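Local atomic coordinates of taurocyamine kinase (Schistosoma mansoni, PDB entry 4WOD), a protein that reversibly transfers the phosphate group of ATP to the guanidino group of taurocyamine, giving N-phosphotaurocyamine and ADP. Residues L6-R14 with L27-Q36; P497-I506 with A558-R568. The protein carries 4 engineered substitutions. All coordinates share one frame; numbering follows the deposited sequence.

Contact 1 (L6-R14 with L27-Q36). Engineered in segment 6-14: V11 (natural residue Ala).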
loop_
_atom_site.group_PDB
_atom_site.type_symbol
_atom_site.label_atom_id
_atom_site.label_comp_id
_atom_site.label_asym_id
_atom_site.label_seq_id
_atom_site.Cartn_x
_atom_site.Cartn_y
_atom_site.Cartn_z
ATOM N N LEU A 6 -17.157 -18.702 25.519
ATOM C CA LEU A 6 -16.967 -17.456 24.788
ATOM C C LEU A 6 -16.087 -16.472 25.569
ATOM O O LEU A 6 -15.176 -15.860 25.004
ATOM C CB LEU A 6 -18.325 -16.822 24.470
ATOM C CG LEU A 6 -18.350 -15.521 23.664
ATOM C CD1 LEU A 6 -17.776 -15.736 22.264
ATOM C CD2 LEU A 6 -19.777 -14.992 23.617
ATOM N N GLN A 7 -16.310 -16.355 26.873
ATOM C CA GLN A 7 -15.460 -15.444 27.638
ATOM C C GLN A 7 -13.989 -15.866 27.585
ATOM O O GLN A 7 -13.112 -14.999 27.472
ATOM C CB GLN A 7 -15.939 -15.325 29.090
ATOM C CG GLN A 7 -16.021 -16.634 29.835
ATOM C CD GLN A 7 -16.583 -16.470 31.246
ATOM O OE1 GLN A 7 -17.001 -15.381 31.647
ATOM N NE2 GLN A 7 -16.588 -17.553 31.998
ATOM N N ASN A 8 -13.706 -17.172 27.638
ATOM C CA ASN A 8 -12.320 -17.645 27.526
ATOM C C ASN A 8 -11.706 -17.283 26.198
ATOM O O ASN A 8 -10.542 -16.906 26.116
ATOM C CB ASN A 8 -12.212 -19.165 27.682
ATOM C CG ASN A 8 -12.322 -19.617 29.128
ATOM O OD1 ASN A 8 -12.752 -18.856 29.989
ATOM N ND2 ASN A 8 -11.952 -20.869 29.390
ATOM N N LEU A 9 -12.495 -17.454 25.147
ATOM C CA LEU A 9 -12.019 -17.239 23.787
ATOM C C LEU A 9 -11.741 -15.745 23.573
ATOM O O LEU A 9 -10.758 -15.357 22.922
ATOM C CB LEU A 9 -13.047 -17.778 22.768
ATOM C CG LEU A 9 -13.248 -19.304 22.668
ATOM C CD1 LEU A 9 -14.328 -19.688 21.623
ATOM C CD2 LEU A 9 -11.939 -20.035 22.390
ATOM N N GLN A 10 -12.594 -14.904 24.145
ATOM C CA GLN A 10 -12.392 -13.462 24.060
ATOM C C GLN A 10 -11.073 -13.057 24.721
ATOM O O GLN A 10 -10.266 -12.352 24.125
ATOM C CB GLN A 10 -13.541 -12.692 24.715
ATOM C CG GLN A 10 -13.377 -11.181 24.617
ATOM C CD GLN A 10 -14.046 -10.439 25.767
ATOM O OE1 GLN A 10 -14.063 -10.927 26.892
ATOM N NE2 GLN A 10 -14.614 -9.263 25.483
ATOM N N VAL A 11 -10.868 -13.489 25.958
ATOM C CA VAL A 11 -9.591 -13.251 26.633
ATOM C C VAL A 11 -8.370 -13.742 25.830
ATOM O O VAL A 11 -7.376 -13.019 25.718
ATOM C CB VAL A 11 -9.601 -13.891 28.022
ATOM C CG1 VAL A 11 -8.181 -13.957 28.615
ATOM C CG2 VAL A 11 -10.528 -13.096 28.926
ATOM N N LYS A 12 -8.445 -14.943 25.255
ATOM C CA LYS A 12 -7.356 -15.466 24.422
ATOM C C LYS A 12 -7.079 -14.568 23.215
ATOM O O LYS A 12 -5.930 -14.202 22.932
ATOM C CB LYS A 12 -7.677 -16.891 23.942
ATOM C CG LYS A 12 -7.552 -17.969 25.006
ATOM C CD LYS A 12 -7.856 -19.348 24.435
ATOM C CE LYS A 12 -7.422 -20.438 25.391
ATOM N NZ LYS A 12 -5.937 -20.560 25.443
ATOM N N ILE A 13 -8.144 -14.216 22.506
ATOM C CA ILE A 13 -8.040 -13.359 21.349
ATOM C C ILE A 13 -7.513 -11.965 21.724
ATOM O O ILE A 13 -6.673 -11.406 21.026
ATOM C CB ILE A 13 -9.411 -13.240 20.643
ATOM C CG1 ILE A 13 -9.816 -14.613 20.079
ATOM C CG2 ILE A 13 -9.354 -12.185 19.550
ATOM C CD1 ILE A 13 -11.291 -14.744 19.656
ATOM N N ARG A 14 -7.989 -11.405 22.830
ATOM C CA ARG A 14 -7.534 -10.071 23.236
ATOM C C ARG A 14 -6.095 -10.080 23.748
ATOM O O ARG A 14 -5.331 -9.164 23.473
ATOM C CB ARG A 14 -8.454 -9.497 24.297
ATOM C CG ARG A 14 -9.678 -8.881 23.705
ATOM C CD ARG A 14 -10.503 -8.198 24.763
ATOM N NE ARG A 14 -11.502 -7.333 24.157
ATOM C CZ ARG A 14 -12.366 -6.603 24.850
ATOM N NH1 ARG A 14 -12.354 -6.652 26.178
ATOM N NH2 ARG A 14 -13.239 -5.834 24.212
ATOM N N LEU A 27 -15.590 -8.201 19.226
ATOM C CA LEU A 27 -16.019 -9.111 20.294
ATOM C C LEU A 27 -15.830 -8.429 21.660
ATOM O O LEU A 27 -14.935 -8.779 22.445
ATOM C CB LEU A 27 -15.264 -10.441 20.230
ATOM C CG LEU A 27 -15.747 -11.569 21.151
ATOM C CD1 LEU A 27 -17.224 -11.850 20.903
ATOM C CD2 LEU A 27 -14.924 -12.826 20.953
ATOM N N THR A 28 -16.681 -7.446 21.924
ATOM C CA THR A 28 -16.553 -6.608 23.117
ATOM C C THR A 28 -17.145 -7.285 24.339
ATOM O O THR A 28 -17.866 -8.286 24.226
ATOM C CB THR A 28 -17.237 -5.253 22.925
ATOM O OG1 THR A 28 -18.666 -5.435 22.871
ATOM C CG2 THR A 28 -16.744 -4.591 21.632
ATOM N N ASP A 29 -16.840 -6.732 25.510
ATOM C CA ASP A 29 -17.458 -7.182 26.751
ATOM C C ASP A 29 -18.990 -7.204 26.627
ATOM O O ASP A 29 -19.632 -8.172 27.035
ATOM C CB ASP A 29 -17.031 -6.295 27.937
ATOM C CG ASP A 29 -15.569 -6.507 28.344
ATOM O OD1 ASP A 29 -14.920 -7.434 27.808
ATOM O OD2 ASP A 29 -15.069 -5.762 29.211
ATOM N N ASP A 30 -19.574 -6.159 26.051
ATOM C CA ASP A 30 -21.032 -6.095 25.970
ATOM C C ASP A 30 -21.570 -7.196 25.063
ATOM O O ASP A 30 -22.621 -7.784 25.334
ATOM C CB ASP A 30 -21.496 -4.726 25.463
ATOM C CG ASP A 30 -21.276 -3.623 26.484
ATOM O OD1 ASP A 30 -20.969 -3.950 27.656
ATOM O OD2 ASP A 30 -21.418 -2.437 26.116
ATOM N N ILE A 31 -20.846 -7.454 23.979
ATOM C CA ILE A 31 -21.246 -8.485 23.026
ATOM C C ILE A 31 -21.202 -9.869 23.681
ATOM O O ILE A 31 -22.119 -10.672 23.531
ATOM C CB ILE A 31 -20.343 -8.465 21.766
ATOM C CG1 ILE A 31 -20.741 -7.309 20.831
ATOM C CG2 ILE A 31 -20.395 -9.821 21.037
ATOM C CD1 ILE A 31 -22.144 -7.458 20.172
ATOM N N VAL A 32 -20.133 -10.140 24.418
ATOM C CA VAL A 32 -20.009 -11.404 25.147
ATOM C C VAL A 32 -21.137 -11.568 26.157
ATOM O O VAL A 32 -21.744 -12.638 26.266
ATOM C CB VAL A 32 -18.653 -11.503 25.869
ATOM C CG1 VAL A 32 -18.625 -12.687 26.851
ATOM C CG2 VAL A 32 -17.532 -11.624 24.862
ATOM N N LYS A 33 -21.422 -10.498 26.892
ATOM C CA LYS A 33 -22.474 -10.521 27.908
ATOM C C LYS A 33 -23.836 -10.796 27.287
ATOM O O LYS A 33 -24.644 -11.546 27.827
ATOM C CB LYS A 33 -22.502 -9.195 28.657
ATOM C CG LYS A 33 -23.339 -9.215 29.913
ATOM C CD LYS A 33 -22.804 -8.173 30.887
ATOM C CE LYS A 33 -21.297 -8.358 31.071
ATOM N NZ LYS A 33 -20.616 -7.153 31.633
ATOM N N LYS A 34 -24.078 -10.187 26.134
ATOM C CA LYS A 34 -25.350 -10.356 25.452
ATOM C C LYS A 34 -25.552 -11.781 24.928
ATOM O O LYS A 34 -26.643 -12.329 25.040
ATOM C CB LYS A 34 -25.463 -9.362 24.299
ATOM C CG LYS A 34 -26.787 -9.444 23.570
ATOM C CD LYS A 34 -26.946 -8.288 22.598
ATOM C CE LYS A 34 -28.392 -8.207 22.133
ATOM N NZ LYS A 34 -28.542 -7.227 21.037
ATOM N N TYR A 35 -24.504 -12.383 24.360
ATOM C CA TYR A 35 -24.674 -13.608 23.579
ATOM C C TYR A 35 -24.109 -14.904 24.171
ATOM O O TYR A 35 -24.185 -15.947 23.537
ATOM C CB TYR A 35 -24.050 -13.408 22.204
ATOM C CG TYR A 35 -24.753 -12.389 21.315
ATOM C CD1 TYR A 35 -26.127 -12.453 21.088
ATOM C CD2 TYR A 35 -24.027 -11.390 20.678
ATOM C CE1 TYR A 35 -26.758 -11.527 20.261
ATOM C CE2 TYR A 35 -24.648 -10.464 19.846
ATOM C CZ TYR A 35 -26.007 -10.542 19.640
ATOM O OH TYR A 35 -26.602 -9.629 18.802
ATOM N N GLN A 36 -23.547 -14.865 25.373
ATOM C CA GLN A 36 -22.766 -16.027 25.816
ATOM C C GLN A 36 -23.623 -17.268 26.110
ATOM O O GLN A 36 -23.084 -18.368 26.205
ATOM C CB GLN A 36 -21.936 -15.675 27.050
ATOM C CG GLN A 36 -22.755 -15.090 28.163
ATOM C CD GLN A 36 -21.946 -14.847 29.424
ATOM O OE1 GLN A 36 -20.727 -15.056 29.456
ATOM N NE2 GLN A 36 -22.630 -14.417 30.482
HETATM O O HOH W 1 -18.798 -17.262 28.247
HETATM O O HOH W 2 -11.955 -8.462 21.751
HETATM O O HOH W 3 -15.088 -4.313 25.733
#
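Q10 reaches from helix 6-14 to the start of helix 29-35, and each step of its side chain has a neighbour. Q10 CB packs on L27 CD2 at 4.0 Å. Setting CG anti to the backbone N (chi1 -179°) brings Q10 CG to 3.6 Å from L27 O, with the CG2 methyl of V32 also near. Q10 CD rests against that methyl, 3.8 Å from V32 CG2, and Q10 OE1 lies 4.1 Å from it. At the tip both bonds leave from one nitrogen: Q10 NE2 donates to L27 O at 3.1 Å, close to the amide plane, and to D29 OD1 at 3.0 Å, on the anti lone pair of that oxygen. The amide and carboxylate planes stand 67° apart. A glutamine suits the place because its apolar stem can lie among aliphatic groups while its amide ends on two acceptors.

The same D29 OD1 takes a salt bridge from R14 NH1 (3.1 Å), and the R14 guanidinium lays one face over Q10 NE2. One turn earlier, L6 pushes CD2 between V32 and Q36, 3.9 Å from V32 CA, while its CD1 meets L27 CD1. T28 caps helix 29-35, its OG1 accepting from I31 N.

The helices form a nearly antiparallel pair (163°) in the small N-terminal domain of the first repeat, with helix 22-26 between them in the chain; L6 and L9 also pack on helix 46-55. Apolar leucine and valine contacts thus give way at one end to a carboxylate oxygen shared by an amide and a guanidinium, whose positive charge probably favours the ionised form of D29.

Contact 2 (P497-I506 with A558-R568); sequences PTIMSKTDRI and AGGYRDWPVGR
R505 and R568 lie flat on each other, guanidinium centres 3.6 Å apart and planes at 10°, with R568 NH2 over the face of R505. M500 CG covers the opposite face of R505, so this guanidinium is sandwiched. The acceptors around the pair probably offset the repulsion of two like charges: R505 NH2 donates to P497 O at 3.0 Å, and water 4 accepts from R505 NE at 2.8 Å. An extended chain from CG to NE carries R505 past V566 O to this place.

R568 is tied within its own loop. R568 NH2 donates to R562 O at 2.6 Å and to G560 O, NH1 donates to V566 O, and W564 lies over its other face. Arginine suits such a spot, since its planar NH groups can gather several carbonyls of an irregular loop.

R562, bent at chi3 (-39°), turns NE to G559 O at 3.1 Å and, weakly, to T498 O. Water 4 donates to D563 OD2 and to M500 O. Farther out, I506 CG1 meets V566 CG1 tightly at 3.5 Å, and S501 with D504 forms a capping box that starts helix 502-517. G559, at positive phi, ends helix 553-558 in a Schellman motif.

Each arginine is thus anchored mainly in its own segment; the stack, water 4 and the weak R562 bond join the helix start to a loop of turns leading into strand 569-573.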
loop_
_atom_site.group_PDB
_atom_site.type_symbol
_atom_site.label_atom_id
_atom_site.label_comp_id
_atom_site.label_asym_id
_atom_site.label_seq_id
_atom_site.Cartn_x
_atom_site.Cartn_y
_atom_site.Cartn_z
ATOM N N PRO A 497 17.263 8.545 -5.190
ATOM C CA PRO A 497 16.612 7.404 -4.529
ATOM C C PRO A 497 15.256 7.047 -5.125
ATOM O O PRO A 497 14.679 6.061 -4.724
ATOM C CB PRO A 497 16.450 7.865 -3.065
ATOM C CG PRO A 497 17.544 8.910 -2.875
ATOM C CD PRO A 497 17.629 9.614 -4.235
ATOM N N THR A 498 14.764 7.853 -6.057
ATOM C CA THR A 498 13.487 7.585 -6.706
ATOM C C THR A 498 13.589 6.360 -7.624
ATOM O O THR A 498 12.819 5.412 -7.484
ATOM C CB THR A 498 13.012 8.811 -7.522
ATOM O OG1 THR A 498 14.111 9.327 -8.275
ATOM C CG2 THR A 498 12.445 9.922 -6.608
ATOM N N ILE A 499 14.569 6.367 -8.532
ATOM C CA ILE A 499 14.608 5.396 -9.607
ATOM C C ILE A 499 15.837 4.504 -9.577
ATOM O O ILE A 499 15.893 3.509 -10.304
ATOM C CB ILE A 499 14.516 6.113 -11.005
ATOM C CG1 ILE A 499 15.800 6.896 -11.333
ATOM C CG2 ILE A 499 13.326 7.024 -11.024
ATOM C CD1 ILE A 499 15.834 7.437 -12.778
ATOM N N MET A 500 16.795 4.825 -8.706
ATOM C CA MET A 500 18.077 4.131 -8.703
ATOM C C MET A 500 17.882 2.636 -8.451
ATOM O O MET A 500 16.878 2.209 -7.857
ATOM C CB MET A 500 19.027 4.725 -7.648
ATOM C CG MET A 500 18.551 4.473 -6.242
ATOM S SD MET A 500 19.419 5.515 -5.054
ATOM C CE MET A 500 21.117 5.049 -5.330
ATOM N N SER A 501 18.837 1.848 -8.916
ATOM C CA SER A 501 18.727 0.396 -8.810
ATOM C C SER A 501 19.147 -0.042 -7.421
ATOM O O SER A 501 19.662 0.772 -6.638
ATOM C CB SER A 501 19.573 -0.305 -9.864
ATOM O OG SER A 501 20.958 -0.300 -9.529
ATOM N N LYS A 502 18.920 -1.319 -7.124
ATOM C CA LYS A 502 19.312 -1.900 -5.833
ATOM C C LYS A 502 20.829 -1.911 -5.682
ATOM O O LYS A 502 21.356 -1.582 -4.618
ATOM C CB LYS A 502 18.752 -3.310 -5.693
ATOM C CG LYS A 502 19.068 -3.993 -4.359
ATOM C CD LYS A 502 18.287 -5.285 -4.204
ATOM C CE LYS A 502 19.221 -6.467 -4.089
ATOM N NZ LYS A 502 18.473 -7.726 -3.799
ATOM N N THR A 503 21.527 -2.288 -6.751
ATOM C CA THR A 503 22.990 -2.255 -6.752
ATOM C C THR A 503 23.514 -0.818 -6.580
ATOM O O THR A 503 24.513 -0.600 -5.881
ATOM C CB THR A 503 23.555 -2.892 -8.045
ATOM O OG1 THR A 503 23.230 -4.286 -8.050
ATOM C CG2 THR A 503 25.064 -2.739 -8.121
ATOM N N ASP A 504 22.836 0.149 -7.206
ATOM C CA ASP A 504 23.126 1.576 -7.014
ATOM C C ASP A 504 23.068 1.932 -5.534
ATOM O O ASP A 504 23.981 2.573 -5.023
ATOM C CB ASP A 504 22.132 2.478 -7.778
ATOM C CG ASP A 504 22.254 2.363 -9.287
ATOM O OD1 ASP A 504 23.323 1.910 -9.756
ATOM O OD2 ASP A 504 21.280 2.757 -10.004
ATOM N N ARG A 505 21.998 1.510 -4.863
ATOM C CA ARG A 505 21.796 1.830 -3.450
ATOM C C ARG A 505 22.888 1.248 -2.579
ATOM O O ARG A 505 23.381 1.921 -1.666
ATOM C CB ARG A 505 20.453 1.322 -2.951
ATOM C CG ARG A 505 19.240 1.944 -3.613
ATOM C CD ARG A 505 17.990 1.720 -2.766
ATOM N NE ARG A 505 16.787 1.913 -3.568
ATOM C CZ ARG A 505 16.094 3.044 -3.635
ATOM N NH1 ARG A 505 16.461 4.105 -2.931
ATOM N NH2 ARG A 505 15.020 3.106 -4.401
ATOM N N ILE A 506 23.257 -0.004 -2.874
ATOM C CA ILE A 506 24.299 -0.706 -2.134
ATOM C C ILE A 506 25.632 0.006 -2.294
ATOM O O ILE A 506 26.383 0.181 -1.322
ATOM C CB ILE A 506 24.440 -2.182 -2.603
ATOM C CG1 ILE A 506 23.161 -2.960 -2.300
ATOM C CG2 ILE A 506 25.634 -2.845 -1.952
ATOM C CD1 ILE A 506 23.130 -4.351 -2.932
ATOM N N ALA A 558 6.886 7.963 -6.070
ATOM C CA ALA A 558 8.087 8.396 -6.775
ATOM C C ALA A 558 9.120 7.272 -6.872
ATOM O O ALA A 558 10.077 7.368 -7.634
ATOM C CB ALA A 558 8.696 9.600 -6.085
ATOM N N GLY A 559 8.938 6.219 -6.077
ATOM C CA GLY A 559 9.799 5.053 -6.146
ATOM C C GLY A 559 10.813 4.982 -5.014
ATOM O O GLY A 559 11.717 4.152 -5.031
ATOM N N GLY A 560 10.661 5.853 -4.023
ATOM C CA GLY A 560 11.662 6.014 -2.982
ATOM C C GLY A 560 11.743 4.899 -1.944
ATOM O O GLY A 560 12.624 4.929 -1.083
ATOM N N TYR A 561 10.831 3.928 -2.013
ATOM C CA TYR A 561 10.840 2.790 -1.098
ATOM C C TYR A 561 11.071 1.488 -1.839
ATOM O O TYR A 561 10.881 0.396 -1.292
ATOM C CB TYR A 561 9.526 2.710 -0.329
ATOM C CG TYR A 561 9.229 3.943 0.482
ATOM C CD1 TYR A 561 10.243 4.622 1.147
ATOM C CD2 TYR A 561 7.931 4.437 0.582
ATOM C CE1 TYR A 561 9.964 5.751 1.905
ATOM C CE2 TYR A 561 7.645 5.568 1.322
ATOM C CZ TYR A 561 8.660 6.219 1.982
ATOM O OH TYR A 561 8.359 7.341 2.716
ATOM N N ARG A 562 11.479 1.581 -3.096
ATOM C CA ARG A 562 11.757 0.363 -3.832
ATOM C C ARG A 562 12.962 -0.396 -3.252
ATOM O O ARG A 562 13.878 0.214 -2.702
ATOM C CB ARG A 562 11.997 0.693 -5.302
ATOM C CG ARG A 562 10.735 1.005 -6.123
ATOM C CD ARG A 562 11.158 1.431 -7.551
ATOM N NE ARG A 562 12.348 2.251 -7.446
ATOM C CZ ARG A 562 13.546 1.949 -7.929
ATOM N NH1 ARG A 562 13.771 0.851 -8.649
ATOM N NH2 ARG A 562 14.523 2.783 -7.697
ATOM N N ASP A 563 12.953 -1.725 -3.396
ATOM C CA ASP A 563 14.003 -2.622 -2.894
ATOM C C ASP A 563 14.312 -2.391 -1.412
ATOM O O ASP A 563 15.472 -2.372 -0.977
ATOM C CB ASP A 563 15.268 -2.484 -3.738
ATOM C CG ASP A 563 15.031 -2.883 -5.170
ATOM O OD1 ASP A 563 14.581 -4.036 -5.372
ATOM O OD2 ASP A 563 15.269 -2.052 -6.080
ATOM N N TRP A 564 13.235 -2.264 -0.653
ATOM C CA TRP A 564 13.271 -1.939 0.764
ATOM C C TRP A 564 13.864 -3.081 1.597
ATOM O O TRP A 564 13.590 -4.266 1.338
ATOM C CB TRP A 564 11.855 -1.600 1.218
ATOM C CG TRP A 564 11.760 -1.065 2.598
ATOM C CD1 TRP A 564 11.337 -1.734 3.709
ATOM C CD2 TRP A 564 12.098 0.259 3.025
ATOM N NE1 TRP A 564 11.394 -0.904 4.803
ATOM C CE2 TRP A 564 11.854 0.324 4.409
ATOM C CE3 TRP A 564 12.585 1.391 2.373
ATOM C CZ2 TRP A 564 12.075 1.479 5.150
ATOM C CZ3 TRP A 564 12.809 2.538 3.111
ATOM C CH2 TRP A 564 12.547 2.574 4.487
ATOM N N PRO A 565 14.712 -2.742 2.580
ATOM C CA PRO A 565 15.200 -1.406 2.931
ATOM C C PRO A 565 16.667 -1.225 2.548
ATOM O O PRO A 565 17.417 -0.582 3.283
ATOM C CB PRO A 565 15.046 -1.395 4.453
ATOM C CG PRO A 565 15.339 -2.858 4.842
ATOM C CD PRO A 565 15.172 -3.725 3.572
ATOM N N VAL A 566 17.073 -1.806 1.422
ATOM C CA VAL A 566 18.484 -1.895 1.063
ATOM C C VAL A 566 19.118 -0.519 0.854
ATOM O O VAL A 566 18.538 0.353 0.209
ATOM C CB VAL A 566 18.662 -2.760 -0.210
ATOM C CG1 VAL A 566 20.119 -2.844 -0.610
ATOM C CG2 VAL A 566 18.121 -4.149 0.044
ATOM N N GLY A 567 20.312 -0.339 1.408
ATOM C CA GLY A 567 21.063 0.897 1.274
ATOM C C GLY A 567 20.560 2.087 2.078
ATOM O O GLY A 567 21.089 3.198 1.921
ATOM N N ARG A 568 19.545 1.875 2.922
ATOM C CA ARG A 568 19.026 2.924 3.796
ATOM C C ARG A 568 19.573 2.800 5.218
ATOM O O ARG A 568 19.838 1.698 5.687
ATOM C CB ARG A 568 17.495 2.897 3.878
ATOM C CG ARG A 568 16.743 3.458 2.669
ATOM C CD ARG A 568 16.757 2.485 1.512
ATOM N NE ARG A 568 15.704 2.786 0.543
ATOM C CZ ARG A 568 15.196 1.901 -0.308
ATOM N NH1 ARG A 568 15.628 0.637 -0.298
ATOM N NH2 ARG A 568 14.242 2.276 -1.149
HETATM O O HOH W 4 15.902 0.406 -5.735
HETATM O O HOH W 5 16.239 -2.442 -8.534
HETATM O O HOH W 6 21.730 4.038 -0.645
#

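In the fold
Contact 1 comes first along the chain, in the N-terminal part of the first repeat, and contact 2 lies in the catalytic C-terminal part of the second. Their centres are 46 Å apart on opposite sides of the chain's centre, their nearest atoms about 26 Å apart, and they share no helix or sheet. Contact 1 joins two short helices, with the side chain of I13 about 12 Å from the bound arginine. Contact 2 ties the start of helix 502-517 to the loop leading into strand 569-573 of the second eight-stranded antiparallel sheet; the side chain of T498 sits about 8 Å from that of C631, the predicted active-site cysteine. Each contact thus belongs to a different kinase unit of this duplicated enzyme.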